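Local coordinates for protein metalloprotease stcE (Escherichia coli, PDB 4DNY) that is a secreted zinc metalloprotease (mucinase) that probably cleaves O-glycosylated proteins and is essential to adhesion and immune evasion during enterohaemorrhagic E. coli infection, at residues 16-21 / 78-83; 98-103 / 117-122. All coordinates share one frame; numbering follows the deposited sequence. Where two conformers were deposited one is given.

Contact 1. Residues 16-21 / 78-83; sequences IDFTPH and GKMVRF
Met80, the first residue of strand 80-86, reaches out to the backbone of the N-terminal loop between Phe18 and Pro20. Its CB points at the loop, and with CG opposite the carbonyl carbon (chi1 -66°) and the next bond extended (chi2 175°), the CB-CG arm carries SD to the loop. The sulfur lies over the face of the peptide group joining Thr19 to Pro20, with SD 3.5 Å from Thr19 C and equally 3.5 Å from Pro20 N. A bend at the last torsion (chi3 62°) then turns the methyl toward Phe18, where CE rests 3.6 Å from Phe18 C and 4.0 Å from Phe18 CB. CE approaches the Phe18 ring at its edge, near the ring plane, while Ile16 CG2 of the same loop sits over one face of that ring, offset toward the rim.

The loop is shaped by an inverse gamma turn centred on Phe18, closed by a weak bond from Thr19 N to Asp17 O. Thr19 OG1 also donates to Asp17 OD1 at 2.6 Å, reaching the syn side of the carboxylate from out of its plane.

Polar links between the segments run through water. One molecule lies 2.6 Å from Thr19 O and 3.0 Å from Gly78 O; a second accepts from His21 N and also reaches Gly78 O. Leu54 and Leu109, from the strands flanking 80-86, add further apolar contacts to Met80. Between 16-21 and 78-83, then, the direct contacts are apolar and van der Waals and water carries the polar links, while Lys111 of the neighbouring strand 107-113 adds a direct hydrogen bond from the sheet to Asp17 O.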
loop_
_atom_site.group_PDB
_atom_site.type_symbol
_atom_site.label_atom_id
_atom_site.label_comp_id
_atom_site.label_asym_id
_atom_site.label_seq_id
_atom_site.Cartn_x
_atom_site.Cartn_y
_atom_site.Cartn_z
ATOM N N ILE A 16 12.553 -5.051 -11.747
ATOM C CA ILE A 16 12.269 -3.952 -10.774
ATOM C C ILE A 16 13.072 -4.282 -9.485
ATOM O O ILE A 16 13.104 -5.472 -9.069
ATOM C CB ILE A 16 10.735 -3.816 -10.434
ATOM C CG1 ILE A 16 9.840 -3.538 -11.665
ATOM C CG2 ILE A 16 10.486 -2.693 -9.329
ATOM C CD1 ILE A 16 9.899 -2.181 -12.172
ATOM N N ASP A 17 13.701 -3.266 -8.883
ATOM C CA ASP A 17 14.440 -3.403 -7.620
ATOM C C ASP A 17 13.524 -2.952 -6.483
ATOM O O ASP A 17 13.396 -1.772 -6.188
ATOM C CB ASP A 17 15.681 -2.531 -7.595
ATOM C CG ASP A 17 16.409 -2.605 -6.266
ATOM O OD1 ASP A 17 16.236 -3.601 -5.512
ATOM O OD2 ASP A 17 17.164 -1.653 -5.933
ATOM N N PHE A 18 12.891 -3.925 -5.840
ATOM C CA PHE A 18 12.006 -3.667 -4.703
ATOM C C PHE A 18 12.790 -3.463 -3.433
ATOM O O PHE A 18 12.773 -4.278 -2.542
ATOM C CB PHE A 18 11.021 -4.834 -4.604
ATOM C CG PHE A 18 9.974 -4.825 -5.654
ATOM C CD1 PHE A 18 8.831 -4.112 -5.501
ATOM C CD2 PHE A 18 10.125 -5.593 -6.806
ATOM C CE1 PHE A 18 7.875 -4.128 -6.441
ATOM C CE2 PHE A 18 9.149 -5.568 -7.788
ATOM C CZ PHE A 18 8.043 -4.815 -7.593
ATOM N N THR A 19 13.551 -2.388 -3.392
ATOM C CA THR A 19 14.280 -1.971 -2.165
ATOM C C THR A 19 13.971 -0.496 -1.939
ATOM O O THR A 19 14.129 0.301 -2.858
ATOM C CB THR A 19 15.778 -2.081 -2.323
ATOM O OG1 THR A 19 16.108 -3.367 -2.885
ATOM C CG2 THR A 19 16.493 -1.910 -0.949
ATOM N N PRO A 20 13.596 -0.135 -0.701
ATOM C CA PRO A 20 13.262 1.270 -0.456
ATOM C C PRO A 20 14.460 2.156 -0.545
ATOM O O PRO A 20 15.558 1.702 -0.330
ATOM C CB PRO A 20 12.671 1.285 0.965
ATOM C CG PRO A 20 12.714 -0.040 1.432
ATOM C CD PRO A 20 13.306 -1.006 0.454
ATOM N N HIS A 21 14.225 3.417 -0.916
ATOM C CA HIS A 21 15.286 4.403 -1.115
ATOM C C HIS A 21 16.127 4.546 0.149
ATOM O O HIS A 21 17.319 4.813 0.107
ATOM C CB HIS A 21 14.661 5.764 -1.554
ATOM C CG HIS A 21 15.650 6.898 -1.602
ATOM N ND1 HIS A 21 16.549 7.091 -2.643
ATOM C CD2 HIS A 21 15.904 7.889 -0.702
ATOM C CE1 HIS A 21 17.314 8.152 -2.373
ATOM N NE2 HIS A 21 16.949 8.644 -1.192
ATOM N N GLY A 78 9.574 6.131 -7.129
ATOM C CA GLY A 78 10.430 5.237 -6.355
ATOM C C GLY A 78 9.896 4.821 -4.993
ATOM O O GLY A 78 10.568 4.048 -4.267
ATOM N N LYS A 79 8.740 5.323 -4.628
ATOM C CA LYS A 79 8.138 4.998 -3.343
ATOM C C LYS A 79 7.575 3.581 -3.355
ATOM O O LYS A 79 7.193 3.042 -4.377
ATOM C CB LYS A 79 7.019 5.995 -2.999
ATOM C CG LYS A 79 7.493 7.410 -2.854
ATOM C CD LYS A 79 8.475 7.589 -1.724
ATOM C CE LYS A 79 8.916 9.057 -1.533
ATOM N NZ LYS A 79 9.539 9.344 -0.261
ATOM N N MET A 80 7.414 3.016 -2.134
ATOM C CA MET A 80 6.950 1.630 -1.967
ATOM C C MET A 80 5.835 1.524 -0.943
ATOM O O MET A 80 5.778 2.296 0.008
ATOM C CB MET A 80 8.120 0.700 -1.627
ATOM C CG MET A 80 9.087 0.588 -2.748
ATOM S SD MET A 80 10.540 -0.393 -2.302
ATOM C CE MET A 80 9.867 -2.053 -1.915
ATOM N N VAL A 81 4.985 0.528 -1.139
ATOM C CA VAL A 81 3.915 0.203 -0.185
ATOM C C VAL A 81 3.899 -1.298 0.036
ATOM O O VAL A 81 3.855 -2.067 -0.934
ATOM C CB VAL A 81 2.498 0.679 -0.657
ATOM C CG1 VAL A 81 1.446 0.343 0.408
ATOM C CG2 VAL A 81 2.555 2.199 -0.896
ATOM N N ARG A 82 3.936 -1.708 1.288
ATOM C CA ARG A 82 3.824 -3.114 1.673
ATOM C C ARG A 82 2.532 -3.324 2.426
ATOM O O ARG A 82 2.122 -2.470 3.223
ATOM C CB ARG A 82 5.022 -3.532 2.565
ATOM C CG ARG A 82 4.979 -5.016 2.906
ATOM C CD ARG A 82 6.157 -5.440 3.716
ATOM N NE ARG A 82 7.421 -5.342 2.950
ATOM C CZ ARG A 82 8.470 -4.618 3.295
ATOM N NH1 ARG A 82 8.420 -3.861 4.419
ATOM N NH2 ARG A 82 9.607 -4.617 2.585
ATOM N N PHE A 83 1.848 -4.432 2.163
ATOM C CA PHE A 83 0.634 -4.857 2.924
ATOM C C PHE A 83 0.923 -6.157 3.612
ATOM O O PHE A 83 1.492 -7.057 2.996
ATOM C CB PHE A 83 -0.554 -5.077 1.999
ATOM C CG PHE A 83 -1.083 -3.818 1.408
ATOM C CD1 PHE A 83 -2.131 -3.161 1.991
ATOM C CD2 PHE A 83 -0.532 -3.284 0.233
ATOM C CE1 PHE A 83 -2.606 -1.971 1.447
ATOM C CE2 PHE A 83 -1.040 -2.120 -0.328
ATOM C CZ PHE A 83 -2.060 -1.471 0.291
HETATM O O HOH W 1 12.933 2.232 -4.223
HETATM O O HOH W 2 11.304 3.753 -1.640
#

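Contact 2. Residues 98-103 / 117-122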
loop_
_atom_site.group_PDB
_atom_site.type_symbol
_atom_site.label_atom_id
_atom_site.label_comp_id
_atom_site.label_asym_id
_atom_site.label_seq_id
_atom_site.Cartn_x
_atom_site.Cartn_y
_atom_site.Cartn_z
ATOM N N ARG A 98 -5.303 -1.783 -12.321
ATOM C CA ARG A 98 -5.272 -3.157 -11.781
ATOM C C ARG A 98 -5.814 -3.234 -10.373
ATOM O O ARG A 98 -5.971 -2.241 -9.706
ATOM C CB ARG A 98 -3.855 -3.703 -11.849
ATOM C CG ARG A 98 -3.320 -3.761 -13.304
ATOM C CD ARG A 98 -2.036 -4.544 -13.397
ATOM N NE ARG A 98 -1.462 -4.397 -14.732
ATOM C CZ ARG A 98 -0.536 -5.196 -15.272
ATOM N NH1 ARG A 98 -0.059 -6.237 -14.591
ATOM N NH2 ARG A 98 -0.082 -4.969 -16.515
ATOM N N LYS A 99 -6.126 -4.442 -9.957
ATOM C CA LYS A 99 -6.522 -4.708 -8.586
ATOM C C LYS A 99 -6.032 -6.132 -8.213
ATOM O O LYS A 99 -5.785 -6.974 -9.091
ATOM C CB LYS A 99 -8.028 -4.582 -8.414
ATOM C CG LYS A 99 -8.817 -5.584 -9.165
ATOM C CD LYS A 99 -10.309 -5.366 -8.941
ATOM C CE LYS A 99 -11.205 -6.159 -9.888
ATOM N NZ LYS A 99 -10.914 -7.606 -9.987
ATOM N N VAL A 100 -5.876 -6.346 -6.907
ATOM C CA VAL A 100 -5.427 -7.623 -6.392
ATOM C C VAL A 100 -6.114 -7.841 -5.056
ATOM O O VAL A 100 -6.384 -6.890 -4.299
ATOM C CB VAL A 100 -3.890 -7.673 -6.255
ATOM C CG1 VAL A 100 -3.346 -6.586 -5.254
ATOM C CG2 VAL A 100 -3.418 -9.091 -5.837
ATOM N N THR A 101 -6.454 -9.082 -4.772
ATOM C CA THR A 101 -7.033 -9.447 -3.470
ATOM C C THR A 101 -5.941 -9.640 -2.383
ATOM O O THR A 101 -4.962 -10.352 -2.603
ATOM C CB THR A 101 -7.864 -10.724 -3.602
ATOM O OG1 THR A 101 -8.906 -10.468 -4.532
ATOM C CG2 THR A 101 -8.459 -11.157 -2.222
ATOM N N LEU A 102 -6.156 -8.991 -1.247
ATOM C CA LEU A 102 -5.311 -9.153 -0.088
ATOM C C LEU A 102 -6.075 -10.030 0.888
ATOM O O LEU A 102 -7.070 -9.597 1.465
ATOM C CB LEU A 102 -5.015 -7.776 0.539
ATOM C CG LEU A 102 -4.237 -7.790 1.852
ATOM C CD1 LEU A 102 -2.858 -8.414 1.706
ATOM C CD2 LEU A 102 -4.189 -6.365 2.373
ATOM N N SER A 103 -5.655 -11.274 1.025
ATOM C CA SER A 103 -6.375 -12.219 1.864
ATOM C C SER A 103 -5.559 -12.507 3.126
ATOM O O SER A 103 -4.370 -12.192 3.211
ATOM C CB SER A 103 -6.685 -13.498 1.102
ATOM O OG SER A 103 -5.510 -14.137 0.624
ATOM N N TRP A 117 2.405 2.011 -10.626
ATOM C CA TRP A 117 2.672 1.041 -9.611
ATOM C C TRP A 117 2.989 -0.324 -10.221
ATOM O O TRP A 117 2.279 -0.785 -11.156
ATOM C CB TRP A 117 1.461 0.846 -8.672
ATOM C CG TRP A 117 1.239 1.991 -7.739
ATOM C CD1 TRP A 117 0.292 2.937 -7.854
ATOM C CD2 TRP A 117 2.045 2.334 -6.608
ATOM N NE1 TRP A 117 0.421 3.857 -6.826
ATOM C CE2 TRP A 117 1.489 3.486 -6.034
ATOM C CE3 TRP A 117 3.199 1.751 -5.987
ATOM C CZ2 TRP A 117 2.060 4.105 -4.917
ATOM C CZ3 TRP A 117 3.747 2.336 -4.885
ATOM C CH2 TRP A 117 3.154 3.515 -4.339
ATOM N N PHE A 118 4.039 -0.976 -9.726
ATOM C CA PHE A 118 4.391 -2.338 -10.047
ATOM C C PHE A 118 4.219 -3.193 -8.790
ATOM O O PHE A 118 4.727 -2.841 -7.747
ATOM C CB PHE A 118 5.829 -2.422 -10.542
ATOM C CG PHE A 118 6.016 -1.782 -11.867
ATOM C CD1 PHE A 118 5.962 -2.534 -13.019
ATOM C CD2 PHE A 118 6.219 -0.425 -11.966
ATOM C CE1 PHE A 118 6.093 -1.919 -14.262
ATOM C CE2 PHE A 118 6.316 0.185 -13.230
ATOM C CZ PHE A 118 6.271 -0.579 -14.342
ATOM N N ARG A 119 3.530 -4.310 -8.912
ATOM C CA ARG A 119 3.369 -5.272 -7.844
ATOM C C ARG A 119 4.402 -6.386 -7.970
ATOM O O ARG A 119 4.557 -7.012 -9.007
ATOM C CB ARG A 119 1.936 -5.845 -7.849
ATOM C CG ARG A 119 1.648 -6.696 -6.628
ATOM C CD ARG A 119 0.193 -7.196 -6.616
ATOM N NE ARG A 119 -0.085 -8.207 -7.596
ATOM C CZ ARG A 119 0.303 -9.482 -7.424
ATOM N NH1 ARG A 119 0.969 -9.843 -6.310
ATOM N NH2 ARG A 119 0.026 -10.388 -8.325
ATOM N N SER A 120 5.114 -6.637 -6.885
ATOM C CA SER A 120 6.080 -7.732 -6.814
ATOM C C SER A 120 5.409 -9.050 -7.080
ATOM O O SER A 120 4.434 -9.399 -6.448
ATOM C CB SER A 120 6.738 -7.728 -5.453
ATOM O OG SER A 120 7.706 -8.771 -5.373
ATOM N N GLY A 121 5.918 -9.760 -8.084
ATOM C CA GLY A 121 5.356 -11.065 -8.445
ATOM C C GLY A 121 4.293 -11.027 -9.525
ATOM O O GLY A 121 3.767 -12.083 -9.915
ATOM N N GLU A 122 3.984 -9.842 -10.029
ATOM C CA GLU A 122 2.972 -9.680 -11.078
ATOM C C GLU A 122 3.270 -10.490 -12.361
ATOM O O GLU A 122 2.364 -11.094 -12.923
ATOM C CB GLU A 122 2.822 -8.211 -11.478
ATOM C CG GLU A 122 1.597 -7.981 -12.287
ATOM C CD GLU A 122 0.448 -7.566 -11.421
ATOM O OE1 GLU A 122 -0.349 -8.447 -11.000
ATOM O OE2 GLU A 122 0.380 -6.364 -11.182
HETATM O O HOH W 3 -3.374 -8.188 -10.024
#
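Arg119 and Val100 meet because the arginine chain, extended as far as CG and CD, bends at chi3 (72°) and turns a face of its guanidinium to the valine. Val100 CG1 touches Arg119 CD at 3.8 Å, and Val100 CG2 sits over that face, offset toward its rim. A bend at chi2 (94°) in Glu122 places the carboxylate between two arginines. On one side, Arg119 NE and NH2 both give weak hydrogen bonds to Glu122 OE1, the NH2 one a salt bridge of 3.3 Å. On the other, the extended Arg98 brings NH1 to 3.4 Å from Glu122 OE2, again a weak bond, with the two planes 50° apart; Glu122 CG comes closer still to Arg98 NH1, 3.3 Å away at the guanidinium edge and near its plane. The stronger partner of OE2 is the hydroxyl of Tyr95. A water donates to Lys99 O at 2.9 Å and to Glu122 OE1. The type II turn from Arg119 to Glu122 sets the acid back beside its arginine. Strand 98-102 is joined to strand 116-119 and the turn that follows it, across two sheets, by an aliphatic contact bordered by a salt-bridge network at the surface of a beta-sandwich domain.

How the contacts relate
The two contacts lie with their centres about 13 Å apart and follow one another along the chain, contact 1 closing before contact 2 opens. Both draw on the five-stranded sheet, in which strand 107-113 separates 80-86 from 116-119. Contact 1 fastens the N-terminal loop to that sheet, whereas contact 2 ties its last strand to the edge of the three-stranded sheet. They also touch directly: Phe18 CZ lies 3.5 Å from Ser120 N, and Val81 CG2 lies 3.7 Å from Trp117 CH2. The loop that precedes the first strand therefore packs against the turn that follows the last one, so the two ends of the modelled chain lie on neighbouring parts of the domain.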